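PDB 5JK0: tyrosine recombinase XerH from Helicobacter pylori, which cuts and rejoins DNA at specific sites through a tyrosine-based mechanism and takes part in chromosome segregation. Local coordinates for residues Tyr26-Leu31 with Ala68-Ile73; Ala77-Lys82 with Lys127-Ala132; Gly21-Tyr26 with Leu134-Tyr139. All coordinates share one frame; numbering follows the deposited sequence.

Contact 1: residues Tyr26-Leu31 with Ala68-Ile73; sequences YKCTSL and AGLLGI. With nucleotides of chain G.
Cys28 in the last turn of helix 12-30 and Leu31 just beyond its end pack against Leu70, Gly72 and Ile73 of the loop that leads into helix 74-93. Between the two segments the contact is van der Waals packing of methyls, the thiol and two carbonyl oxygens. Leu70, the centre of an inverse gamma turn, brings CD1 to 3.4 Å from Cys28 O and also lies against Cys28 CB. The thiol turns to the other partner: Cys28 SG, anti to the carbonyl carbon (chi1 -76°), sits 3.8 Å from Ile73 CD1. Leu31 divides its two methyls. Leu31 CD1 rests 3.5 Å from Gly72 O, against a stretch of loop backbone that bears no side chain; Leu31 CD2 faces the DNA backbone, 3.6 Å from OP2 of nucleotide DT20 of chain G. The loop also packs against a thymine methyl of the same strand, with Leu71 O 3.7 Å from C7 of DT21 of chain G.

The polar contact is with that strand too. Lys27, its chain bent at chi2 and chi3, carries NZ to OP2 of DT19 of chain G in a 2.7 Å hydrogen bond, a charged grip on the phosphate.

Helix 39-48 adds Leu46 against Cys28, while Cys62 and Arg66 of helix 55-68 pack on Ile73, leaving the junction buried between these helices and the DNA.

Contact 2: residues Ala77-Lys82 with Lys127-Ala132; sequences ALPLLK and KNYRIA. With nucleotides of chain H.
In the core-binding domain, the helical DNA-binding module of tyrosine recombinases, segments 77-82 and 127-132 of helices 74-93 and 123-143 cross at -73°, with Pro79 meeting Tyr129 and Ala132 at the interface. The axes of the two short segments approach to 9.1 Å. Pro79 interrupts the backbone bonding of its helix, which is kinked there because a proline N cannot donate to the preceding turn, and its ring fills the centre of the contact. Pro79 CB stands over the middle of the Tyr129 ring, 3.9 Å from the centroid and only 7° off the normal, a CH-pi contact; CG covers the CD1-CE1 side of the same face. One turn further along, Ala132, with only a methyl, packs its CB 4.1 Å from Pro79 CB, while Leu80 CD2 reaches the carbonyl O of Ala132.

At the phenol end, Leu78 CD2 packs 3.3 Å from Tyr129 OH. Lys82, whose chain bends at chi2 and chi4, comes to the same hydroxyl indirectly: a water accepts from NZ and makes a weak bond to OH. Phe113 and Tyr117 of helix 107-117 touch Lys82, and Leu114 packs on Tyr129.

Helix 123-143 also contacts a DNA base, consistent with direct readout. Its Asn128 carboxamide lies beside the adenine of DA11 of chain H in a bidentate pairing, in which the base donates from N6 to Asn128 OD1 at 3.3 Å, N-H...O angle 160°, and Asn128 ND2 returns a weak bond to N7.

Contact 3: residues Gly21-Tyr26 with Leu134-Tyr139; sequences GRFLRY and LGLFSY
Phe23, Tyr26 and Tyr139 form an aromatic cluster where segments 21-26 and 134-139, on helices 12-30 and 123-143, cross at 106° in the SAM-like integrase domain. The tight part is centred on Phe23. Phe23 CG is anti to the backbone N (chi1 174°), and the ring lies over segment 134-139, where Leu136 CA sits above the centre of one face, 4.0 Å from the centroid, and Leu136 CD1 packs on Phe23 CB. Gly135 leaves its backbone bare to the ring, with Gly135 O 3.3 Å from Phe23 CE1. Phe23 also directs its edge at the Tyr139 face in an offset edge-to-face pair, planes at 64°, while its own CA covers that face nearer the rim.

Toward solvent the fit is looser. Exposed Tyr26 lies with its ring nearly parallel to that of Tyr139 but slid aside, centroids 5.6 Å apart, so overlap is slight. Of the Arg22 side chain, CB is what meets the phenol end; its guanidinium leads away to a salt bridge with Glu8 and a cation-pi contact with Trp19. Beside that CB, Tyr139 OH stands 3.6 Å from Arg22 O.

How the contacts relate
From the N terminus, helix 12-30 supplies the first segments of contact 3 and then contact 1, which overlap at Tyr26. Contact 1 closes first, bringing the loop after helix 55-68 back to the end of helix 12-30. Contact 2 follows in series, joining helix 74-93 to helix 123-143. Contact 3, between segments 108 residues apart, encloses both loops by returning helix 123-143 to helix 12-30. Helix 74-93 links contacts 2 and 3, since Leu80 touches both Phe23 and Leu136. Contacts 1 and 3 meet where Ile73 packs on Leu24 O. Together they knit the helices of the N-terminal DNA-binding region, with contacts 1 and 2 meeting DNA chains G and H.

Contact 1: residues Tyr26-Leu31 with Ala68-Ile73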
loop_
_atom_site.group_PDB
_atom_site.type_symbol
_atom_site.label_atom_id
_atom_site.label_comp_id
_atom_site.label_asym_id
_atom_site.label_seq_id
_atom_site.Cartn_x
_atom_site.Cartn_y
_atom_site.Cartn_z
ATOM N N TYR D 26 -24.640 -20.337 13.979
ATOM C CA TYR D 26 -23.372 -20.979 13.659
ATOM C C TYR D 26 -22.205 -20.242 14.303
ATOM O O TYR D 26 -21.274 -20.864 14.815
ATOM C CB TYR D 26 -23.170 -21.053 12.145
ATOM C CG TYR D 26 -21.732 -21.293 11.745
ATOM C CD1 TYR D 26 -21.133 -22.531 11.945
ATOM C CD2 TYR D 26 -20.973 -20.283 11.168
ATOM C CE1 TYR D 26 -19.818 -22.755 11.585
ATOM C CE2 TYR D 26 -19.658 -20.499 10.802
ATOM C CZ TYR D 26 -19.086 -21.736 11.013
ATOM O OH TYR D 26 -17.778 -21.957 10.651
ATOM N N LYS D 27 -22.262 -18.915 14.272
ATOM C CA LYS D 27 -21.209 -18.098 14.863
ATOM C C LYS D 27 -21.170 -18.276 16.377
ATOM O O LYS D 27 -20.101 -18.258 16.979
ATOM C CB LYS D 27 -21.405 -16.623 14.508
ATOM C CG LYS D 27 -21.415 -16.341 13.013
ATOM C CD LYS D 27 -20.160 -16.861 12.332
ATOM C CE LYS D 27 -18.924 -16.095 12.774
ATOM N NZ LYS D 27 -17.699 -16.564 12.065
ATOM N N CYS D 28 -22.337 -18.461 16.985
ATOM C CA CYS D 28 -22.419 -18.662 18.428
ATOM C C CYS D 28 -21.716 -19.946 18.861
ATOM O O CYS D 28 -21.191 -20.030 19.971
ATOM C CB CYS D 28 -23.878 -18.688 18.886
ATOM S SG CYS D 28 -24.667 -17.065 18.964
ATOM N N THR D 29 -21.705 -20.940 17.980
ATOM C CA THR D 29 -21.088 -22.224 18.291
ATOM C C THR D 29 -19.632 -22.283 17.838
ATOM O O THR D 29 -18.849 -23.087 18.347
ATOM C CB THR D 29 -21.862 -23.390 17.644
ATOM O OG1 THR D 29 -21.845 -23.249 16.218
ATOM C CG2 THR D 29 -23.303 -23.408 18.130
ATOM N N SER D 30 -19.267 -21.431 16.885
ATOM C CA SER D 30 -17.917 -21.440 16.330
ATOM C C SER D 30 -17.004 -20.414 16.999
ATOM O O SER D 30 -15.812 -20.663 17.179
ATOM C CB SER D 30 -17.959 -21.195 14.820
ATOM O OG SER D 30 -18.523 -19.930 14.522
ATOM N N LEU D 31 -17.558 -19.261 17.361
ATOM C CA LEU D 31 -16.777 -18.236 18.049
ATOM C C LEU D 31 -16.496 -18.660 19.486
ATOM O O LEU D 31 -17.128 -19.581 20.004
ATOM C CB LEU D 31 -17.498 -16.885 18.023
ATOM C CG LEU D 31 -17.648 -16.223 16.651
ATOM C CD1 LEU D 31 -18.433 -14.921 16.761
ATOM C CD2 LEU D 31 -16.288 -15.982 16.015
ATOM N N ALA D 68 -24.127 -12.741 28.318
ATOM C CA ALA D 68 -23.835 -13.971 29.044
ATOM C C ALA D 68 -22.346 -14.300 28.998
ATOM O O ALA D 68 -21.847 -15.063 29.825
ATOM C CB ALA D 68 -24.650 -15.125 28.480
ATOM N N GLY D 69 -21.641 -13.727 28.028
ATOM C CA GLY D 69 -20.209 -13.938 27.909
ATOM C C GLY D 69 -19.727 -14.206 26.496
ATOM O O GLY D 69 -18.527 -14.166 26.226
ATOM N N LEU D 70 -20.659 -14.487 25.591
ATOM C CA LEU D 70 -20.313 -14.740 24.196
ATOM C C LEU D 70 -20.117 -13.416 23.464
ATOM O O LEU D 70 -20.985 -12.973 22.711
ATOM C CB LEU D 70 -21.395 -15.583 23.517
ATOM C CG LEU D 70 -20.921 -16.710 22.595
ATOM C CD1 LEU D 70 -22.092 -17.584 22.174
ATOM C CD2 LEU D 70 -20.200 -16.155 21.374
ATOM N N LEU D 71 -18.961 -12.796 23.687
ATOM C CA LEU D 71 -18.696 -11.436 23.226
ATOM C C LEU D 71 -18.615 -11.296 21.708
ATOM O O LEU D 71 -19.002 -10.267 21.155
ATOM C CB LEU D 71 -17.394 -10.926 23.846
ATOM C CG LEU D 71 -17.297 -10.991 25.371
ATOM C CD1 LEU D 71 -15.932 -10.512 25.840
ATOM C CD2 LEU D 71 -18.407 -10.174 26.011
ATOM N N GLY D 72 -18.110 -12.328 21.042
ATOM C CA GLY D 72 -17.848 -12.267 19.614
ATOM C C GLY D 72 -19.056 -12.028 18.725
ATOM O O GLY D 72 -18.913 -11.595 17.581
ATOM N N ILE D 73 -20.248 -12.299 19.247
ATOM C CA ILE D 73 -21.466 -12.213 18.448
ATOM C C ILE D 73 -21.842 -10.767 18.107
ATOM O O ILE D 73 -22.562 -10.520 17.139
ATOM C CB ILE D 73 -22.653 -12.898 19.171
ATOM C CG1 ILE D 73 -23.817 -13.137 18.206
ATOM C CG2 ILE D 73 -23.099 -12.085 20.378
ATOM C CD1 ILE D 73 -23.454 -13.997 17.015
ATOM P P DT G 19 -14.174 -15.515 12.058
ATOM O OP1 DT G 19 -13.949 -16.637 11.122
ATOM O OP2 DT G 19 -15.545 -15.001 12.282
ATOM O "O5'" DT G 19 -13.569 -15.896 13.489
ATOM C "C5'" DT G 19 -12.226 -16.370 13.586
ATOM C "C4'" DT G 19 -11.493 -15.720 14.751
ATOM O "O4'" DT G 19 -11.129 -14.359 14.405
ATOM C "C3'" DT G 19 -12.285 -15.634 16.061
ATOM O "O3'" DT G 19 -11.492 -16.114 17.138
ATOM C "C2'" DT G 19 -12.583 -14.141 16.204
ATOM C "C1'" DT G 19 -11.386 -13.523 15.505
ATOM N N1 DT G 19 -11.630 -12.142 15.004
ATOM C C2 DT G 19 -10.818 -11.116 15.432
ATOM O O2 DT G 19 -9.894 -11.276 16.211
ATOM N N3 DT G 19 -11.126 -9.887 14.912
ATOM C C4 DT G 19 -12.144 -9.586 14.027
ATOM O O4 DT G 19 -12.341 -8.447 13.616
ATOM C C5 DT G 19 -12.958 -10.706 13.618
ATOM C C7 DT G 19 -14.093 -10.502 12.658
ATOM C C6 DT G 19 -12.665 -11.916 14.120
ATOM P P DT G 20 -12.166 -16.429 18.562
ATOM O OP1 DT G 20 -11.443 -17.582 19.144
ATOM O OP2 DT G 20 -13.631 -16.500 18.368
ATOM O "O5'" DT G 20 -11.849 -15.127 19.435
ATOM C "C5'" DT G 20 -10.501 -14.789 19.736
ATOM C "C4'" DT G 20 -10.411 -13.403 20.352
ATOM O "O4'" DT G 20 -10.797 -12.409 19.377
ATOM C "C3'" DT G 20 -11.308 -13.171 21.575
ATOM O "O3'" DT G 20 -10.504 -12.924 22.727
ATOM C "C2'" DT G 20 -12.163 -11.947 21.200
ATOM C "C1'" DT G 20 -11.379 -11.330 20.052
ATOM N N1 DT G 20 -12.226 -10.566 19.090
ATOM C C2 DT G 20 -12.006 -9.220 18.924
ATOM O O2 DT G 20 -11.145 -8.604 19.528
ATOM N N3 DT G 20 -12.835 -8.611 18.018
ATOM C C4 DT G 20 -13.842 -9.204 17.279
ATOM O O4 DT G 20 -14.536 -8.571 16.488
ATOM C C5 DT G 20 -14.021 -10.619 17.500
ATOM C C7 DT G 20 -15.084 -11.372 16.755
ATOM C C6 DT G 20 -13.214 -11.226 18.385
ATOM P P DT G 21 -11.183 -12.631 24.154
ATOM O OP1 DT G 21 -10.296 -13.209 25.186
ATOM O OP2 DT G 21 -12.602 -13.047 24.101
ATOM O "O5'" DT G 21 -11.131 -11.036 24.276
ATOM C "C5'" DT G 21 -9.876 -10.366 24.210
ATOM C "C4'" DT G 21 -10.059 -8.869 24.038
ATOM O "O4'" DT G 21 -10.795 -8.603 22.835
ATOM C "C3'" DT G 21 -10.861 -8.185 25.137
ATOM O "O3'" DT G 21 -9.985 -7.681 26.140
ATOM C "C2'" DT G 21 -11.591 -7.042 24.408
ATOM C "C1'" DT G 21 -11.302 -7.297 22.926
ATOM N N1 DT G 21 -12.509 -7.180 22.062
ATOM C C2 DT G 21 -12.762 -5.989 21.426
ATOM O O2 DT G 21 -12.038 -5.014 21.524
ATOM N N3 DT G 21 -13.898 -5.976 20.663
ATOM C C4 DT G 21 -14.790 -7.015 20.477
ATOM O O4 DT G 21 -15.786 -6.906 19.768
ATOM C C5 DT G 21 -14.469 -8.237 21.175
ATOM C C7 DT G 21 -15.363 -9.434 21.051
ATOM C C6 DT G 21 -13.358 -8.260 21.928
#

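Contact 2: residues Ala77-Lys82 with Lys127-Ala132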
loop_
_atom_site.group_PDB
_atom_site.type_symbol
_atom_site.label_atom_id
_atom_site.label_comp_id
_atom_site.label_asym_id
_atom_site.label_seq_id
_atom_site.Cartn_x
_atom_site.Cartn_y
_atom_site.Cartn_z
ATOM N N ALA D 77 -23.968 -9.416 14.711
ATOM C CA ALA D 77 -25.405 -9.293 14.951
ATOM C C ALA D 77 -26.011 -8.010 14.380
ATOM O O ALA D 77 -26.835 -8.059 13.465
ATOM C CB ALA D 77 -25.692 -9.381 16.443
ATOM N N LEU D 78 -25.604 -6.869 14.926
ATOM C CA LEU D 78 -26.187 -5.582 14.547
ATOM C C LEU D 78 -26.062 -5.232 13.054
ATOM O O LEU D 78 -27.050 -4.813 12.450
ATOM C CB LEU D 78 -25.578 -4.457 15.395
ATOM C CG LEU D 78 -26.093 -3.039 15.131
ATOM C CD1 LEU D 78 -26.486 -2.356 16.431
ATOM C CD2 LEU D 78 -25.047 -2.216 14.394
ATOM N N PRO D 79 -24.864 -5.393 12.450
ATOM C CA PRO D 79 -24.775 -5.003 11.034
ATOM C C PRO D 79 -25.702 -5.793 10.106
ATOM O O PRO D 79 -26.194 -5.236 9.125
ATOM C CB PRO D 79 -23.309 -5.286 10.687
ATOM C CG PRO D 79 -22.594 -5.204 11.982
ATOM C CD PRO D 79 -23.545 -5.779 12.984
ATOM N N LEU D 80 -25.941 -7.063 10.415
ATOM C CA LEU D 80 -26.786 -7.898 9.564
ATOM C C LEU D 80 -28.271 -7.599 9.770
ATOM O O LEU D 80 -29.065 -7.706 8.837
ATOM C CB LEU D 80 -26.500 -9.380 9.814
ATOM C CG LEU D 80 -25.095 -9.844 9.419
ATOM C CD1 LEU D 80 -24.980 -11.359 9.494
ATOM C CD2 LEU D 80 -24.725 -9.342 8.029
ATOM N N LEU D 81 -28.645 -7.225 10.989
ATOM C CA LEU D 81 -30.019 -6.823 11.265
ATOM C C LEU D 81 -30.318 -5.486 10.592
ATOM O O LEU D 81 -31.451 -5.219 10.191
ATOM C CB LEU D 81 -30.271 -6.734 12.770
ATOM C CG LEU D 81 -30.139 -8.041 13.553
ATOM C CD1 LEU D 81 -30.511 -7.835 15.011
ATOM C CD2 LEU D 81 -30.994 -9.131 12.927
ATOM N N LYS D 82 -29.291 -4.649 10.473
ATOM C CA LYS D 82 -29.408 -3.387 9.754
ATOM C C LYS D 82 -29.671 -3.636 8.273
ATOM O O LYS D 82 -30.459 -2.928 7.645
ATOM C CB LYS D 82 -28.142 -2.541 9.921
ATOM C CG LYS D 82 -27.921 -1.993 11.321
ATOM C CD LYS D 82 -28.979 -0.974 11.699
ATOM C CE LYS D 82 -28.666 -0.337 13.042
ATOM N NZ LYS D 82 -27.325 0.315 13.040
ATOM N N LYS D 127 -15.222 -1.347 8.285
ATOM C CA LYS D 127 -14.548 -2.616 8.038
ATOM C C LYS D 127 -15.288 -3.781 8.686
ATOM O O LYS D 127 -15.391 -4.859 8.102
ATOM C CB LYS D 127 -13.107 -2.566 8.544
ATOM C CG LYS D 127 -12.230 -1.577 7.799
ATOM C CD LYS D 127 -10.797 -1.622 8.298
ATOM C CE LYS D 127 -9.917 -0.661 7.519
ATOM N NZ LYS D 127 -8.502 -0.724 7.968
ATOM N N ASN D 128 -15.803 -3.557 9.892
ATOM C CA ASN D 128 -16.561 -4.582 10.605
ATOM C C ASN D 128 -17.851 -4.948 9.878
ATOM O O ASN D 128 -18.222 -6.120 9.809
ATOM C CB ASN D 128 -16.885 -4.117 12.025
ATOM C CG ASN D 128 -15.650 -3.986 12.892
ATOM O OD1 ASN D 128 -14.621 -4.608 12.628
ATOM N ND2 ASN D 128 -15.748 -3.178 13.940
ATOM N N TYR D 129 -18.532 -3.937 9.346
ATOM C CA TYR D 129 -19.743 -4.148 8.561
ATOM C C TYR D 129 -19.448 -4.989 7.326
ATOM O O TYR D 129 -20.199 -5.905 6.992
ATOM C CB TYR D 129 -20.356 -2.809 8.144
ATOM C CG TYR D 129 -21.260 -2.180 9.178
ATOM C CD1 TYR D 129 -20.829 -1.983 10.483
ATOM C CD2 TYR D 129 -22.542 -1.766 8.844
ATOM C CE1 TYR D 129 -21.654 -1.404 11.429
ATOM C CE2 TYR D 129 -23.373 -1.185 9.782
ATOM C CZ TYR D 129 -22.923 -1.004 11.073
ATOM O OH TYR D 129 -23.749 -0.424 12.007
ATOM N N ARG D 130 -18.347 -4.665 6.655
ATOM C CA ARG D 130 -17.926 -5.382 5.458
ATOM C C ARG D 130 -17.635 -6.849 5.762
ATOM O O ARG D 130 -18.101 -7.741 5.054
ATOM C CB ARG D 130 -16.691 -4.714 4.848
ATOM C CG ARG D 130 -16.106 -5.451 3.659
ATOM C CD ARG D 130 -14.869 -4.739 3.131
ATOM N NE ARG D 130 -14.216 -5.496 2.068
ATOM C CZ ARG D 130 -13.305 -6.441 2.277
ATOM N NH1 ARG D 130 -12.939 -6.747 3.514
ATOM N NH2 ARG D 130 -12.760 -7.080 1.251
ATOM N N ILE D 131 -16.864 -7.087 6.819
ATOM C CA ILE D 131 -16.531 -8.442 7.250
ATOM C C ILE D 131 -17.791 -9.236 7.598
ATOM O O ILE D 131 -17.895 -10.426 7.290
ATOM C CB ILE D 131 -15.580 -8.422 8.467
ATOM C CG1 ILE D 131 -14.222 -7.840 8.072
ATOM C CG2 ILE D 131 -15.400 -9.818 9.045
ATOM C CD1 ILE D 131 -13.267 -7.681 9.233
ATOM N N ALA D 132 -18.753 -8.565 8.225
ATOM C CA ALA D 132 -20.015 -9.198 8.596
ATOM C C ALA D 132 -20.800 -9.630 7.362
ATOM O O ALA D 132 -21.292 -10.757 7.290
ATOM C CB ALA D 132 -20.847 -8.258 9.452
ATOM P P DA H 11 -11.125 4.129 16.368
ATOM O OP1 DA H 11 -9.980 4.499 17.227
ATOM O OP2 DA H 11 -11.600 5.066 15.327
ATOM O "O5'" DA H 11 -10.817 2.732 15.647
ATOM C "C5'" DA H 11 -9.612 2.029 15.928
ATOM C "C4'" DA H 11 -9.722 1.246 17.225
ATOM O "O4'" DA H 11 -10.881 0.373 17.172
ATOM C "C3'" DA H 11 -8.519 0.351 17.534
ATOM O "O3'" DA H 11 -8.100 0.536 18.878
ATOM C "C2'" DA H 11 -9.041 -1.065 17.294
ATOM C "C1'" DA H 11 -10.522 -0.919 17.604
ATOM N N9 DA H 11 -11.356 -1.890 16.900
ATOM C C8 DA H 11 -12.133 -1.664 15.799
ATOM N N7 DA H 11 -12.772 -2.727 15.374
ATOM C C5 DA H 11 -12.384 -3.724 16.255
ATOM C C6 DA H 11 -12.713 -5.091 16.347
ATOM N N6 DA H 11 -13.545 -5.708 15.501
ATOM N N1 DA H 11 -12.152 -5.802 17.347
ATOM C C2 DA H 11 -11.321 -5.182 18.193
ATOM N N3 DA H 11 -10.936 -3.906 18.205
ATOM C C4 DA H 11 -11.510 -3.224 17.201
HETATM O O HOH W 1 -25.859 1.950 10.894
#

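Contact 3: residues Gly21-Tyr26 with Leu134-Tyr139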
loop_
_atom_site.group_PDB
_atom_site.type_symbol
_atom_site.label_atom_id
_atom_site.label_comp_id
_atom_site.label_asym_id
_atom_site.label_seq_id
_atom_site.Cartn_x
_atom_site.Cartn_y
_atom_site.Cartn_z
ATOM N N GLY D 21 -30.529 -15.939 10.718
ATOM C CA GLY D 21 -30.680 -16.682 11.954
ATOM C C GLY D 21 -29.799 -17.916 11.996
ATOM O O GLY D 21 -29.211 -18.234 13.029
ATOM N N ARG D 22 -29.709 -18.613 10.867
ATOM C CA ARG D 22 -28.860 -19.794 10.758
ATOM C C ARG D 22 -27.386 -19.428 10.898
ATOM O O ARG D 22 -26.622 -20.133 11.558
ATOM C CB ARG D 22 -29.095 -20.505 9.424
ATOM C CG ARG D 22 -30.450 -21.178 9.305
ATOM C CD ARG D 22 -30.750 -21.546 7.861
ATOM N NE ARG D 22 -32.030 -22.233 7.721
ATOM C CZ ARG D 22 -32.702 -22.328 6.578
ATOM N NH1 ARG D 22 -32.220 -21.769 5.475
ATOM N NH2 ARG D 22 -33.861 -22.973 6.538
ATOM N N PHE D 23 -26.995 -18.324 10.271
ATOM C CA PHE D 23 -25.612 -17.865 10.314
ATOM C C PHE D 23 -25.201 -17.443 11.721
ATOM O O PHE D 23 -24.127 -17.808 12.196
ATOM C CB PHE D 23 -25.402 -16.705 9.340
ATOM C CG PHE D 23 -24.038 -16.081 9.425
ATOM C CD1 PHE D 23 -22.924 -16.758 8.959
ATOM C CD2 PHE D 23 -23.871 -14.816 9.963
ATOM C CE1 PHE D 23 -21.666 -16.186 9.029
ATOM C CE2 PHE D 23 -22.615 -14.238 10.038
ATOM C CZ PHE D 23 -21.513 -14.924 9.569
ATOM N N LEU D 24 -26.064 -16.680 12.384
ATOM C CA LEU D 24 -25.767 -16.180 13.722
ATOM C C LEU D 24 -25.690 -17.308 14.746
ATOM O O LEU D 24 -24.939 -17.220 15.716
ATOM C CB LEU D 24 -26.811 -15.147 14.150
ATOM C CG LEU D 24 -26.752 -13.804 13.417
ATOM C CD1 LEU D 24 -27.875 -12.886 13.871
ATOM C CD2 LEU D 24 -25.397 -13.143 13.628
ATOM N N ARG D 25 -26.464 -18.369 14.531
ATOM C CA ARG D 25 -26.406 -19.524 15.420
ATOM C C ARG D 25 -25.094 -20.269 15.227
ATOM O O ARG D 25 -24.507 -20.772 16.185
ATOM C CB ARG D 25 -27.584 -20.472 15.182
ATOM C CG ARG D 25 -27.678 -21.585 16.221
ATOM C CD ARG D 25 -28.714 -22.630 15.850
ATOM N NE ARG D 25 -28.946 -23.571 16.943
ATOM C CZ ARG D 25 -28.205 -24.651 17.174
ATOM N NH1 ARG D 25 -28.494 -25.450 18.193
ATOM N NH2 ARG D 25 -27.175 -24.932 16.389
ATOM N N TYR D 26 -24.640 -20.337 13.979
ATOM C CA TYR D 26 -23.372 -20.979 13.659
ATOM C C TYR D 26 -22.205 -20.242 14.303
ATOM O O TYR D 26 -21.274 -20.864 14.815
ATOM C CB TYR D 26 -23.170 -21.053 12.145
ATOM C CG TYR D 26 -21.732 -21.293 11.745
ATOM C CD1 TYR D 26 -21.133 -22.531 11.945
ATOM C CD2 TYR D 26 -20.973 -20.283 11.168
ATOM C CE1 TYR D 26 -19.818 -22.755 11.585
ATOM C CE2 TYR D 26 -19.658 -20.499 10.802
ATOM C CZ TYR D 26 -19.086 -21.736 11.013
ATOM O OH TYR D 26 -17.778 -21.957 10.651
ATOM N N LEU D 134 -19.635 -10.114 4.314
ATOM C CA LEU D 134 -18.881 -11.145 3.610
ATOM C C LEU D 134 -19.105 -12.516 4.235
ATOM O O LEU D 134 -19.222 -13.515 3.528
ATOM C CB LEU D 134 -17.386 -10.813 3.604
ATOM C CG LEU D 134 -16.940 -9.642 2.725
ATOM C CD1 LEU D 134 -15.441 -9.418 2.852
ATOM C CD2 LEU D 134 -17.329 -9.879 1.273
ATOM N N GLY D 135 -19.166 -12.555 5.562
ATOM C CA GLY D 135 -19.364 -13.800 6.281
ATOM C C GLY D 135 -20.726 -14.421 6.037
ATOM O O GLY D 135 -20.848 -15.639 5.912
ATOM N N LEU D 136 -21.754 -13.580 5.966
ATOM C CA LEU D 136 -23.120 -14.057 5.777
ATOM C C LEU D 136 -23.302 -14.758 4.435
ATOM O O LEU D 136 -23.817 -15.873 4.374
ATOM C CB LEU D 136 -24.114 -12.899 5.890
ATOM C CG LEU D 136 -25.577 -13.250 5.604
ATOM C CD1 LEU D 136 -26.092 -14.288 6.594
ATOM C CD2 LEU D 136 -26.453 -12.004 5.625
ATOM N N PHE D 137 -22.874 -14.103 3.362
ATOM C CA PHE D 137 -23.095 -14.625 2.017
ATOM C C PHE D 137 -22.078 -15.698 1.636
ATOM O O PHE D 137 -22.314 -16.485 0.718
ATOM C CB PHE D 137 -23.082 -13.483 0.998
ATOM C CG PHE D 137 -24.258 -12.557 1.125
ATOM C CD1 PHE D 137 -25.475 -12.879 0.544
ATOM C CD2 PHE D 137 -24.155 -11.376 1.840
ATOM C CE1 PHE D 137 -26.564 -12.037 0.667
ATOM C CE2 PHE D 137 -25.241 -10.528 1.967
ATOM C CZ PHE D 137 -26.447 -10.861 1.380
ATOM N N SER D 138 -20.951 -15.734 2.341
ATOM C CA SER D 138 -20.016 -16.843 2.194
ATOM C C SER D 138 -20.642 -18.088 2.807
ATOM O O SER D 138 -20.479 -19.198 2.302
ATOM C CB SER D 138 -18.674 -16.533 2.860
ATOM O OG SER D 138 -17.801 -17.649 2.794
ATOM N N TYR D 139 -21.368 -17.882 3.901
ATOM C CA TYR D 139 -22.072 -18.957 4.588
ATOM C C TYR D 139 -23.222 -19.495 3.741
ATOM O O TYR D 139 -23.434 -20.705 3.663
ATOM C CB TYR D 139 -22.589 -18.462 5.942
ATOM C CG TYR D 139 -23.406 -19.475 6.715
ATOM C CD1 TYR D 139 -22.791 -20.420 7.528
ATOM C CD2 TYR D 139 -24.794 -19.478 6.639
ATOM C CE1 TYR D 139 -23.537 -21.342 8.238
ATOM C CE2 TYR D 139 -25.545 -20.396 7.344
ATOM C CZ TYR D 139 -24.914 -21.325 8.142
ATOM O OH TYR D 139 -25.666 -22.238 8.844
#